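Local coordinates for protein uncharacterized peptidase Lmo0363 (Listeria monocytogenes, PDB 3L4E) that probably acts as a serine-type peptidase of the S51 family, resembling peptidase E, at residues A[16-19]-A[20-23]; A[9-12]-A[13-17]; A[66-69]-A[70-74]; A[90-93]-A[94-98]; A[45-48]-A[49-52]. All coordinates share one frame; numbering follows the deposited sequence.

In the fold
Contact 4 is the buried one, contacts 1 and 2 are partly buried, and contacts 3 and 5 lie at the surface. Contacts 1 and 2 share Pro-16 and Leu-17 and run on from one another: contact 2 leads into helix 15-21, contact 1 leaves it, and the rings of Phe-11 and Phe-18 join them. Contact 5, on helix 44-55, packs against contact 2 through Ala-48 and Ala-52. Contacts 3 and 4 meet where Ala-66 lies against Phe-92 and Glu-96. Chemistry follows place: aromatic packing in contact 1, a salt bridge and waters in contact 2, a serine N-cap in contact 3, a CH-pi contact and a buried carboxylate in contact 4, loosely placed charges in contact 5.

Contact 1. Residues A[16-19]-A[20-23]; sequences PLFT and EFES
Phe-18 presents one face of its ring to Glu-22, one helical turn further on, with Phe-18 CZ 4.2 Å from Glu-22 CB. The same ring also approaches Phe-21: Phe-18 CE1 comes to the edge of the Phe-21 ring, near its plane, 4.5 Å from Phe-21 CD2. Both phenylalanines set CG opposite the backbone N (chi1 -176° in each), and the two rings, from successive turns of helix 15-21, reach the sheet, Phe-18 at Leu-115 and Ile-117 and Phe-21 at Leu-115. On another side of the helix, Leu-17 and Glu-20 run alongside each other, and Leu-17 CD2 stands 4.1 Å from Glu-20 OE1. The helical bond from Glu-22 N to Phe-18 O (2.9 Å) is made by the first residue that leaves helical geometry. Beyond CG the Glu-22 chain bends (chi2 79°), and its carboxylate forms a salt bridge with Arg-196. That arginine also bonds to Phe-21 O and makes a cation-pi contact with the Phe-21 ring. The end of the helix is thus tied to strand 191-196 by charge, while its inner side depends on aromatic and aliphatic packing.

Contact 2. Residues A[9-12]-A[13-17]; sequences SSFK and DVVPL
Ser-10 and Phe-11 meet Asp-13 and Val-14 across two successive 3-10 turns, a local contact in the link between strand 4-8 and helix 15-21 of the alpha/beta fold. The turns are closed by Asp-13 N to Ser-10 O (2.9 Å) and Val-14 N to Phe-11 O (3.0 Å), each donor standing well above the plane of its carbonyl. The link starts beside the putative charge relay: Ser-9 O bonds to Ser-120 OG and Ser-9 OG to His-161 N, both partners being assigned to the active site by similarity.

Lys-12 and Ser-10 each engage one oxygen of the Asp-13 carboxylate. Lys-12 bends at chi1 (65°) and chi2 (87°) and runs alongside Asp-13, so that although the residues are adjacent, Lys-12 NZ forms a salt bridge with Asp-13 OD1 at 2.9 Å. The ammonium comes from the syn side of that oxygen, 28° out of the carboxylate plane. The other oxygen, OD2, has Ser-10 OG at 3.0 Å, a weak bond whose proton may go to another acceptor. A water ties OD2 to Lys-12 NZ as well.

On the inner side Phe-11 and Val-15 cross at an angle, Phe-11 CE2 lying 4.2 Å from Val-15 CG2, and the Phe-11 ring makes edge-to-face contacts with Tyr-84 and Phe-18. As the helix begins, a second water bridges the backbone, donating to Lys-12 O at 2.8 Å and accepting from Val-15 N.

Contact 3. Residues A[66-69]-A[70-74]; sequences ATES and LGEIT
Ser-69 is the N-cap of helix 70-79: its OG accepts a hydrogen bond from Glu-72 N at 3.1 Å, with an N-H...O angle of 158°. The hydroxyl oxygen is folded back between backbone N and carbonyl carbon (chi1 70°), which holds it over the first turn. The carbonyl of the same residue opens the regular helical pattern by accepting from Ile-73 N, also at 3.1 Å. Ile-73 lies close along this backbone, its CG1 3.2 Å from Ser-69 O and its CD1 3.6 Å from Glu-68 O, while its side chain packs on Leu-63 and on Leu-105 of helix 102-111. Glu-68 passes across Glu-72, and a carboxylate oxygen meets a methylene: Glu-68 OE2 is 3.4 Å from Glu-72 CG, with the carboxylate planes 23° apart. Glu-68 OE1 is bonded to Asp-64 N. The nearest carboxylate oxygens of the pair, Glu-68 OE2 and Glu-72 OE1, remain 4.7 Å apart. Lys-76 probably offsets these like charges, through a salt bridge to Glu-68 and a long, weak ion pair to Glu-72. The serine oxygen thus satisfies a first-turn amide that has no carbonyl of an earlier helical turn to bond to, while the lysine probably eases the acidic pair.

Contact 4. Residues A[90-93]-A[94-98]; sequences TFFL and LQELK
Phe-92 and Glu-96 meet through a CH-pi contact, one turn apart on helix 90-100. Glu-96 CG lies over one face of the ring, 3.8 Å from its centroid and 19° off the normal. Phe-92 sends CG opposite its backbone N (chi1 -176°), toward the next turn, while Glu-96 folds back at chi2 and lays its carboxylate only 18° from parallel to the ring.

Polar contacts then fix that carboxylate. Gln-95 NE2 donates to Glu-96 OE2 at 3.0 Å, an almost straight bond that runs in the amide plane and meets the oxygen nearly along its C-O axis. Glu-96 OE1 forms a salt bridge with Arg-99. The Gln-95 amide is itself held by Asn-144 N at OE1, and its NE2 passes 3.8 Å from Phe-92 CD1, with the amide steeply inclined to the ring.

Apolar packing occupies another side of the helix. Leu-93 and Leu-97 lie alongside each other, their CD1 atoms 4.0 Å apart; Leu-93 also touches Ala-121, next to Ser-120, placed in the charge relay system by similarity, and Leu-97 rests on Ala-102 and Ile-106.

Backbone bonds are regular, among them Leu-94 N to Thr-90 O at 2.9 Å and Leu-97 N to Leu-93 O at 3.0 Å.

The Glu-96 carboxylate, buried and with an amide donor on one oxygen and a guanidinium on the other, is probably ionised, while its methylene group serves as an apolar surface for the phenyl ring.

Contact 5. Residues A[45-48]-A[49-52]; sequences YVEA and GKKA
Glu-47 lies against the aliphatic parts of Lys-50 and Lys-51 on the outer side of helix 44-55, the helix of the beta-alpha-beta crossover between parallel strands 29-33 and 59-62. It runs alongside Lys-50, with Glu-47 OE2 4.1 Å from Lys-50 CD, and crosses Lys-51 at a slant, with Glu-47 OE1 3.7 Å from Lys-51 CE. The oxygens thus meet methylene carbons, and the opposite charges come near without pairing: Glu-47 OE1 is 4.6 Å from Lys-51 NZ. The bend of the glutamate chain (chi2 -55°) brings the carboxylate across to both lysines. Their extended chains carry the amines past it, and Lys-50 NZ forms its salt bridge with Glu-62 on strand 59-62. Attraction between these charges is probably modest at such an exposed place.

Towards the inside, Val-46 and Lys-50 touch Phe-32 of strand 29-33, and the small residues face the link that leads into helix 15-21. Ala-48 CB packs on Lys-12 CG, and Ala-52 CB on Phe-11 CE2. Buried Gly-49 brings its O against Phe-11 CD2; its N bonds to Tyr-45 O from above the carbonyl plane. Lys-50 N, by contrast, meets Val-46 O in plane. The backbone bond under the Glu-47 and Lys-51 pair is nearly straight, Lys-51 N reaching Glu-47 O at 2.8 Å with an N-H...O angle of 170°.

Contact 1. Residues A[16-19]-A[20-23]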
loop_
_atom_site.group_PDB
_atom_site.type_symbol
_atom_site.label_atom_id
_atom_site.label_comp_id
_atom_site.label_asym_id
_atom_site.label_seq_id
_atom_site.Cartn_x
_atom_site.Cartn_y
_atom_site.Cartn_z
ATOM N N PRO A 16 -16.624 0.086 -0.323
ATOM C CA PRO A 16 -17.521 -1.027 0.028
ATOM C C PRO A 16 -16.833 -2.396 0.020
ATOM O O PRO A 16 -17.247 -3.269 0.769
ATOM C CB PRO A 16 -18.611 -0.969 -1.055
ATOM C CG PRO A 16 -18.604 0.451 -1.519
ATOM C CD PRO A 16 -17.150 0.879 -1.446
ATOM N N LEU A 17 -15.814 -2.590 -0.812
ATOM C CA LEU A 17 -15.088 -3.854 -0.775
ATOM C C LEU A 17 -14.328 -3.976 0.534
ATOM O O LEU A 17 -14.215 -5.065 1.095
ATOM C CB LEU A 17 -14.136 -3.990 -1.966
ATOM C CG LEU A 17 -14.822 -3.937 -3.336
ATOM C CD1 LEU A 17 -13.807 -4.204 -4.441
ATOM C CD2 LEU A 17 -15.989 -4.927 -3.427
ATOM N N PHE A 18 -13.815 -2.851 1.030
ATOM C CA PHE A 18 -13.146 -2.873 2.323
ATOM C C PHE A 18 -14.094 -3.235 3.471
ATOM O O PHE A 18 -13.738 -4.034 4.345
ATOM C CB PHE A 18 -12.420 -1.561 2.644
ATOM C CG PHE A 18 -11.659 -1.619 3.935
ATOM C CD1 PHE A 18 -10.486 -2.364 4.026
ATOM C CD2 PHE A 18 -12.131 -0.970 5.065
ATOM C CE1 PHE A 18 -9.799 -2.450 5.217
ATOM C CE2 PHE A 18 -11.452 -1.047 6.249
ATOM C CZ PHE A 18 -10.276 -1.790 6.331
ATOM N N THR A 19 -15.292 -2.649 3.485
ATOM C CA THR A 19 -16.248 -2.973 4.538
ATOM C C THR A 19 -16.767 -4.409 4.419
ATOM O O THR A 19 -17.150 -5.005 5.412
ATOM C CB THR A 19 -17.426 -1.979 4.594
ATOM O OG1 THR A 19 -18.138 -2.001 3.352
ATOM C CG2 THR A 19 -16.922 -0.570 4.847
ATOM N N GLU A 20 -16.781 -4.957 3.207
ATOM C CA GLU A 20 -17.032 -6.387 3.039
ATOM C C GLU A 20 -15.882 -7.201 3.636
ATOM O O GLU A 20 -16.099 -8.213 4.283
ATOM C CB GLU A 20 -17.216 -6.740 1.554
ATOM C CG GLU A 20 -17.395 -8.219 1.283
ATOM C CD GLU A 20 -17.452 -8.539 -0.202
ATOM O OE1 GLU A 20 -17.784 -7.633 -0.998
ATOM O OE2 GLU A 20 -17.172 -9.698 -0.572
ATOM N N PHE A 21 -14.656 -6.742 3.420
ATOM C CA PHE A 21 -13.464 -7.450 3.894
ATOM C C PHE A 21 -13.356 -7.485 5.429
ATOM O O PHE A 21 -13.063 -8.535 6.017
ATOM C CB PHE A 21 -12.222 -6.797 3.274
ATOM C CG PHE A 21 -10.925 -7.489 3.592
ATOM C CD1 PHE A 21 -10.672 -8.771 3.131
ATOM C CD2 PHE A 21 -9.937 -6.837 4.316
ATOM C CE1 PHE A 21 -9.465 -9.402 3.408
ATOM C CE2 PHE A 21 -8.723 -7.461 4.598
ATOM C CZ PHE A 21 -8.487 -8.746 4.144
ATOM N N GLU A 22 -13.612 -6.341 6.070
ATOM C CA GLU A 22 -13.390 -6.184 7.509
ATOM C C GLU A 22 -14.586 -5.560 8.257
ATOM O O GLU A 22 -15.039 -4.483 7.894
ATOM C CB GLU A 22 -12.148 -5.315 7.712
ATOM C CG GLU A 22 -11.756 -5.060 9.160
ATOM C CD GLU A 22 -11.031 -6.224 9.798
ATOM O OE1 GLU A 22 -10.659 -7.178 9.082
ATOM O OE2 GLU A 22 -10.816 -6.177 11.026
ATOM N N SER A 23 -15.066 -6.226 9.314
ATOM C CA SER A 23 -16.223 -5.749 10.088
ATOM C C SER A 23 -15.878 -4.972 11.363
ATOM O O SER A 23 -14.715 -4.885 11.757
ATOM C CB SER A 23 -17.138 -6.918 10.461
ATOM O OG SER A 23 -17.806 -7.404 9.319
HETATM O O HOH W 1 -18.232 -6.918 6.989
#

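Contact 2. Residues A[9-12]-A[13-17]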
loop_
_atom_site.group_PDB
_atom_site.type_symbol
_atom_site.label_atom_id
_atom_site.label_comp_id
_atom_site.label_asym_id
_atom_site.label_seq_id
_atom_site.Cartn_x
_atom_site.Cartn_y
_atom_site.Cartn_z
ATOM N N SER A 9 -5.880 -0.144 -5.969
ATOM C CA SER A 9 -5.287 0.922 -6.781
ATOM C C SER A 9 -5.708 2.289 -6.263
ATOM O O SER A 9 -5.020 3.290 -6.470
ATOM C CB SER A 9 -5.742 0.815 -8.239
ATOM O OG SER A 9 -5.452 -0.444 -8.803
ATOM N N SER A 10 -6.862 2.323 -5.602
ATOM C CA SER A 10 -7.520 3.573 -5.256
ATOM C C SER A 10 -8.517 3.298 -4.146
ATOM O O SER A 10 -9.633 2.857 -4.407
ATOM C CB SER A 10 -8.237 4.137 -6.487
ATOM O OG SER A 10 -9.010 5.285 -6.171
ATOM N N PHE A 11 -8.107 3.523 -2.901
ATOM C CA PHE A 11 -8.942 3.125 -1.778
ATOM C C PHE A 11 -10.323 3.775 -1.862
ATOM O O PHE A 11 -11.329 3.133 -1.589
ATOM C CB PHE A 11 -8.262 3.412 -0.427
ATOM C CG PHE A 11 -9.048 2.907 0.759
ATOM C CD1 PHE A 11 -9.013 1.566 1.100
ATOM C CD2 PHE A 11 -9.842 3.766 1.510
ATOM C CE1 PHE A 11 -9.748 1.076 2.174
ATOM C CE2 PHE A 11 -10.582 3.292 2.593
ATOM C CZ PHE A 11 -10.539 1.942 2.926
ATOM N N LYS A 12 -10.368 5.038 -2.272
ATOM C CA LYS A 12 -11.633 5.755 -2.300
ATOM C C LYS A 12 -12.618 5.151 -3.302
ATOM O O LYS A 12 -13.815 5.403 -3.213
ATOM C CB LYS A 12 -11.417 7.255 -2.553
ATOM C CG LYS A 12 -10.833 7.610 -3.907
ATOM C CD LYS A 12 -11.904 7.772 -4.963
ATOM C CE LYS A 12 -11.329 8.349 -6.252
ATOM N NZ LYS A 12 -12.394 8.617 -7.267
ATOM N N ASP A 13 -12.117 4.347 -4.234
ATOM C CA ASP A 13 -12.968 3.740 -5.261
ATOM C C ASP A 13 -13.508 2.376 -4.839
ATOM O O ASP A 13 -14.395 1.827 -5.500
ATOM C CB ASP A 13 -12.210 3.596 -6.584
ATOM C CG ASP A 13 -12.106 4.900 -7.352
ATOM O OD1 ASP A 13 -12.944 5.804 -7.135
ATOM O OD2 ASP A 13 -11.193 5.009 -8.193
ATOM N N VAL A 14 -12.990 1.825 -3.741
ATOM C CA VAL A 14 -13.399 0.478 -3.325
ATOM C C VAL A 14 -13.761 0.374 -1.842
ATOM O O VAL A 14 -13.635 -0.696 -1.233
ATOM C CB VAL A 14 -12.314 -0.580 -3.645
ATOM C CG1 VAL A 14 -12.092 -0.697 -5.149
ATOM C CG2 VAL A 14 -10.994 -0.242 -2.943
ATOM N N VAL A 15 -14.239 1.474 -1.269
ATOM C CA VAL A 15 -14.623 1.469 0.138
ATOM C C VAL A 15 -15.585 0.324 0.498
ATOM O O VAL A 15 -15.373 -0.356 1.507
ATOM C CB VAL A 15 -15.163 2.838 0.592
ATOM C CG1 VAL A 15 -15.661 2.772 2.037
ATOM C CG2 VAL A 15 -14.078 3.901 0.426
ATOM N N PRO A 16 -16.624 0.086 -0.323
ATOM C CA PRO A 16 -17.521 -1.027 0.028
ATOM C C PRO A 16 -16.833 -2.396 0.020
ATOM O O PRO A 16 -17.247 -3.269 0.769
ATOM C CB PRO A 16 -18.611 -0.969 -1.055
ATOM C CG PRO A 16 -18.604 0.451 -1.519
ATOM C CD PRO A 16 -17.150 0.879 -1.446
ATOM N N LEU A 17 -15.814 -2.590 -0.812
ATOM C CA LEU A 17 -15.088 -3.854 -0.775
ATOM C C LEU A 17 -14.328 -3.976 0.534
ATOM O O LEU A 17 -14.215 -5.065 1.095
ATOM C CB LEU A 17 -14.136 -3.990 -1.966
ATOM C CG LEU A 17 -14.822 -3.937 -3.336
ATOM C CD1 LEU A 17 -13.807 -4.204 -4.441
ATOM C CD2 LEU A 17 -15.989 -4.927 -3.427
HETATM O O HOH W 2 -15.938 3.583 -2.892
HETATM O O HOH W 3 -11.732 7.165 -10.088
#

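Contact 3. Residues A[66-69]-A[70-74]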
loop_
_atom_site.group_PDB
_atom_site.type_symbol
_atom_site.label_atom_id
_atom_site.label_comp_id
_atom_site.label_asym_id
_atom_site.label_seq_id
_atom_site.Cartn_x
_atom_site.Cartn_y
_atom_site.Cartn_z
ATOM N N ALA A 66 9.417 9.116 6.734
ATOM C CA ALA A 66 10.538 9.930 6.276
ATOM C C ALA A 66 11.053 10.898 7.337
ATOM O O ALA A 66 12.201 11.330 7.275
ATOM C CB ALA A 66 10.161 10.687 5.005
ATOM N N THR A 67 10.211 11.231 8.312
ATOM C CA THR A 67 10.536 12.307 9.249
ATOM C C THR A 67 10.497 11.943 10.734
ATOM O O THR A 67 11.070 12.652 11.558
ATOM C CB THR A 67 9.619 13.530 9.029
ATOM O OG1 THR A 67 8.253 13.149 9.236
ATOM C CG2 THR A 67 9.783 14.069 7.621
ATOM N N GLU A 68 9.829 10.850 11.087
ATOM C CA GLU A 68 9.662 10.517 12.500
ATOM C C GLU A 68 10.695 9.525 13.037
ATOM O O GLU A 68 11.204 8.674 12.299
ATOM C CB GLU A 68 8.230 10.049 12.772
ATOM C CG GLU A 68 7.216 11.174 12.596
ATOM C CD GLU A 68 5.796 10.749 12.893
ATOM O OE1 GLU A 68 5.149 10.178 11.993
ATOM O OE2 GLU A 68 5.322 10.999 14.020
ATOM N N SER A 69 11.003 9.652 14.329
ATOM C CA SER A 69 11.983 8.795 14.991
ATOM C C SER A 69 11.556 7.336 14.921
ATOM O O SER A 69 10.382 7.041 14.699
ATOM C CB SER A 69 12.132 9.207 16.454
ATOM O OG SER A 69 10.957 8.881 17.177
ATOM N N LEU A 70 12.501 6.419 15.103
ATOM C CA LEU A 70 12.151 5.002 15.117
ATOM C C LEU A 70 11.280 4.685 16.322
ATOM O O LEU A 70 10.466 3.760 16.283
ATOM C CB LEU A 70 13.394 4.114 15.109
ATOM C CG LEU A 70 13.739 3.513 13.746
ATOM C CD1 LEU A 70 12.566 2.697 13.193
ATOM C CD2 LEU A 70 14.152 4.610 12.766
ATOM N N GLY A 71 11.456 5.454 17.394
ATOM C CA GLY A 71 10.641 5.296 18.580
ATOM C C GLY A 71 9.173 5.485 18.260
ATOM O O GLY A 71 8.331 4.685 18.666
ATOM N N GLU A 72 8.870 6.548 17.523
ATOM C CA GLU A 72 7.497 6.867 17.162
ATOM C C GLU A 72 6.956 5.869 16.142
ATOM O O GLU A 72 5.786 5.486 16.197
ATOM C CB GLU A 72 7.413 8.289 16.601
ATOM C CG GLU A 72 6.016 8.874 16.617
ATOM C CD GLU A 72 5.482 9.048 18.026
ATOM O OE1 GLU A 72 4.245 9.061 18.202
ATOM O OE2 GLU A 72 6.306 9.166 18.961
ATOM N N ILE A 73 7.809 5.459 15.208
ATOM C CA ILE A 73 7.421 4.488 14.196
ATOM C C ILE A 73 7.070 3.165 14.866
ATOM O O ILE A 73 6.020 2.583 14.602
ATOM C CB ILE A 73 8.550 4.263 13.166
ATOM C CG1 ILE A 73 8.777 5.532 12.331
ATOM C CG2 ILE A 73 8.237 3.060 12.273
ATOM C CD1 ILE A 73 9.963 5.441 11.373
ATOM N N THR A 74 7.950 2.707 15.750
ATOM C CA THR A 74 7.731 1.457 16.472
ATOM C C THR A 74 6.450 1.501 17.298
ATOM O O THR A 74 5.637 0.578 17.254
ATOM C CB THR A 74 8.917 1.123 17.397
ATOM O OG1 THR A 74 10.111 0.990 16.615
ATOM C CG2 THR A 74 8.663 -0.182 18.134
#

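Contact 4. Residues A[90-93]-A[94-98]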
loop_
_atom_site.group_PDB
_atom_site.type_symbol
_atom_site.label_atom_id
_atom_site.label_comp_id
_atom_site.label_asym_id
_atom_site.label_seq_id
_atom_site.Cartn_x
_atom_site.Cartn_y
_atom_site.Cartn_z
ATOM N N THR A 90 6.600 4.743 -5.381
ATOM C CA THR A 90 6.935 3.479 -4.728
ATOM C C THR A 90 8.396 3.422 -4.303
ATOM O O THR A 90 8.717 2.859 -3.261
ATOM C CB THR A 90 6.634 2.251 -5.622
ATOM O OG1 THR A 90 5.316 2.352 -6.156
ATOM C CG2 THR A 90 6.749 0.940 -4.823
ATOM N N PHE A 91 9.287 3.993 -5.112
ATOM C CA PHE A 91 10.712 3.937 -4.794
ATOM C C PHE A 91 11.051 4.763 -3.554
ATOM O O PHE A 91 11.793 4.314 -2.688
ATOM C CB PHE A 91 11.561 4.325 -6.003
ATOM C CG PHE A 91 11.391 3.389 -7.155
ATOM C CD1 PHE A 91 12.173 2.252 -7.266
ATOM C CD2 PHE A 91 10.418 3.627 -8.117
ATOM C CE1 PHE A 91 11.996 1.376 -8.319
ATOM C CE2 PHE A 91 10.240 2.758 -9.174
ATOM C CZ PHE A 91 11.026 1.632 -9.274
ATOM N N PHE A 92 10.480 5.955 -3.452
ATOM C CA PHE A 92 10.715 6.771 -2.266
ATOM C C PHE A 92 10.166 6.086 -1.016
ATOM O O PHE A 92 10.827 6.056 0.032
ATOM C CB PHE A 92 10.108 8.160 -2.416
ATOM C CG PHE A 92 10.399 9.057 -1.260
ATOM C CD1 PHE A 92 11.684 9.543 -1.054
ATOM C CD2 PHE A 92 9.407 9.387 -0.353
ATOM C CE1 PHE A 92 11.968 10.356 0.023
ATOM C CE2 PHE A 92 9.680 10.200 0.724
ATOM C CZ PHE A 92 10.963 10.685 0.918
ATOM N N LEU A 93 8.964 5.529 -1.132
ATOM C CA LEU A 93 8.364 4.761 -0.044
ATOM C C LEU A 93 9.276 3.628 0.434
ATOM O O LEU A 93 9.572 3.509 1.629
ATOM C CB LEU A 93 7.003 4.214 -0.473
ATOM C CG LEU A 93 6.289 3.250 0.480
ATOM C CD1 LEU A 93 5.929 3.909 1.807
ATOM C CD2 LEU A 93 5.049 2.675 -0.208
ATOM N N LEU A 94 9.724 2.786 -0.490
ATOM C CA LEU A 94 10.568 1.651 -0.114
ATOM C C LEU A 94 11.890 2.141 0.470
ATOM O O LEU A 94 12.398 1.587 1.446
ATOM C CB LEU A 94 10.824 0.744 -1.318
ATOM C CG LEU A 94 11.598 -0.542 -1.025
ATOM C CD1 LEU A 94 10.886 -1.375 0.027
ATOM C CD2 LEU A 94 11.816 -1.351 -2.316
ATOM N N GLN A 95 12.436 3.191 -0.128
ATOM C CA GLN A 95 13.668 3.787 0.363
ATOM C C GLN A 95 13.561 4.177 1.833
ATOM O O GLN A 95 14.435 3.858 2.632
ATOM C CB GLN A 95 14.037 5.009 -0.475
ATOM C CG GLN A 95 15.255 5.744 0.028
ATOM C CD GLN A 95 15.569 6.925 -0.842
ATOM O OE1 GLN A 95 16.180 6.776 -1.896
ATOM N NE2 GLN A 95 15.116 8.107 -0.430
ATOM N N GLU A 96 12.481 4.863 2.193
ATOM C CA GLU A 96 12.324 5.336 3.563
ATOM C C GLU A 96 12.022 4.192 4.536
ATOM O O GLU A 96 12.510 4.192 5.672
ATOM C CB GLU A 96 11.273 6.445 3.627
ATOM C CG GLU A 96 11.670 7.676 2.807
ATOM C CD GLU A 96 13.032 8.250 3.222
ATOM O OE1 GLU A 96 13.186 8.647 4.393
ATOM O OE2 GLU A 96 13.949 8.304 2.379
ATOM N N LEU A 97 11.248 3.207 4.087
ATOM C CA LEU A 97 11.009 2.021 4.901
ATOM C C LEU A 97 12.303 1.259 5.192
ATOM O O LEU A 97 12.524 0.814 6.318
ATOM C CB LEU A 97 9.993 1.097 4.233
ATOM C CG LEU A 97 8.540 1.579 4.174
ATOM C CD1 LEU A 97 7.707 0.615 3.348
ATOM C CD2 LEU A 97 7.927 1.736 5.566
ATOM N N LYS A 98 13.161 1.105 4.187
ATOM C CA LYS A 98 14.434 0.421 4.413
ATOM C C LYS A 98 15.393 1.240 5.285
ATOM O O LYS A 98 16.052 0.693 6.181
ATOM C CB LYS A 98 15.111 0.055 3.090
ATOM C CG LYS A 98 14.397 -1.011 2.293
ATOM C CD LYS A 98 15.265 -1.463 1.123
ATOM C CE LYS A 98 14.618 -2.598 0.347
ATOM N NZ LYS A 98 15.529 -3.118 -0.713
#

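Contact 5. Residues A[45-48]-A[49-52]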
loop_
_atom_site.group_PDB
_atom_site.type_symbol
_atom_site.label_atom_id
_atom_site.label_comp_id
_atom_site.label_asym_id
_atom_site.label_seq_id
_atom_site.Cartn_x
_atom_site.Cartn_y
_atom_site.Cartn_z
ATOM N N TYR A 45 -5.501 11.519 -3.876
ATOM C CA TYR A 45 -5.833 10.228 -3.264
ATOM C C TYR A 45 -5.551 10.187 -1.765
ATOM O O TYR A 45 -6.159 9.401 -1.036
ATOM C CB TYR A 45 -5.093 9.074 -3.965
ATOM C CG TYR A 45 -3.621 9.357 -4.175
ATOM C CD1 TYR A 45 -2.691 9.112 -3.170
ATOM C CD2 TYR A 45 -3.169 9.889 -5.370
ATOM C CE1 TYR A 45 -1.346 9.385 -3.353
ATOM C CE2 TYR A 45 -1.823 10.166 -5.567
ATOM C CZ TYR A 45 -0.916 9.914 -4.551
ATOM O OH TYR A 45 0.424 10.177 -4.737
ATOM N N VAL A 46 -4.630 11.026 -1.296
ATOM C CA VAL A 46 -4.285 11.014 0.122
ATOM C C VAL A 46 -5.479 11.433 0.987
ATOM O O VAL A 46 -5.954 10.666 1.830
ATOM C CB VAL A 46 -3.072 11.908 0.435
ATOM C CG1 VAL A 46 -2.807 11.922 1.930
ATOM C CG2 VAL A 46 -1.824 11.415 -0.321
ATOM N N GLU A 47 -5.980 12.644 0.780
ATOM C CA GLU A 47 -7.130 13.083 1.562
ATOM C C GLU A 47 -8.379 12.263 1.268
ATOM O O GLU A 47 -9.188 12.014 2.168
ATOM C CB GLU A 47 -7.391 14.574 1.351
ATOM C CG GLU A 47 -6.459 15.455 2.170
ATOM C CD GLU A 47 -6.509 15.128 3.662
ATOM O OE1 GLU A 47 -7.626 14.964 4.206
ATOM O OE2 GLU A 47 -5.427 15.038 4.289
ATOM N N ALA A 48 -8.546 11.834 0.018
ATOM C CA ALA A 48 -9.723 11.042 -0.327
ATOM C C ALA A 48 -9.717 9.741 0.479
ATOM O O ALA A 48 -10.752 9.303 0.983
ATOM C CB ALA A 48 -9.778 10.763 -1.823
ATOM N N GLY A 49 -8.544 9.125 0.605
ATOM C CA GLY A 49 -8.435 7.907 1.384
ATOM C C GLY A 49 -8.633 8.164 2.870
ATOM O O GLY A 49 -9.316 7.398 3.551
ATOM N N LYS A 50 -8.018 9.226 3.385
ATOM C CA LYS A 50 -8.156 9.551 4.804
ATOM C C LYS A 50 -9.608 9.825 5.192
ATOM O O LYS A 50 -10.103 9.315 6.206
ATOM C CB LYS A 50 -7.286 10.749 5.177
ATOM C CG LYS A 50 -7.220 11.006 6.674
ATOM C CD LYS A 50 -6.253 12.133 6.996
ATOM C CE LYS A 50 -6.115 12.317 8.502
ATOM N NZ LYS A 50 -5.101 13.352 8.857
ATOM N N LYS A 51 -10.294 10.630 4.388
ATOM C CA LYS A 51 -11.691 10.941 4.662
ATOM C C LYS A 51 -12.576 9.701 4.534
ATOM O O LYS A 51 -13.566 9.554 5.261
ATOM C CB LYS A 51 -12.167 12.058 3.740
ATOM C CG LYS A 51 -11.526 13.404 4.032
ATOM C CD LYS A 51 -11.801 14.390 2.899
ATOM C CE LYS A 51 -11.113 15.732 3.132
ATOM N NZ LYS A 51 -11.274 16.647 1.960
ATOM N N ALA A 52 -12.220 8.798 3.621
ATOM C CA ALA A 52 -12.981 7.559 3.464
ATOM C C ALA A 52 -12.859 6.706 4.718
ATOM O O ALA A 52 -13.861 6.184 5.222
ATOM C CB ALA A 52 -12.524 6.779 2.226
#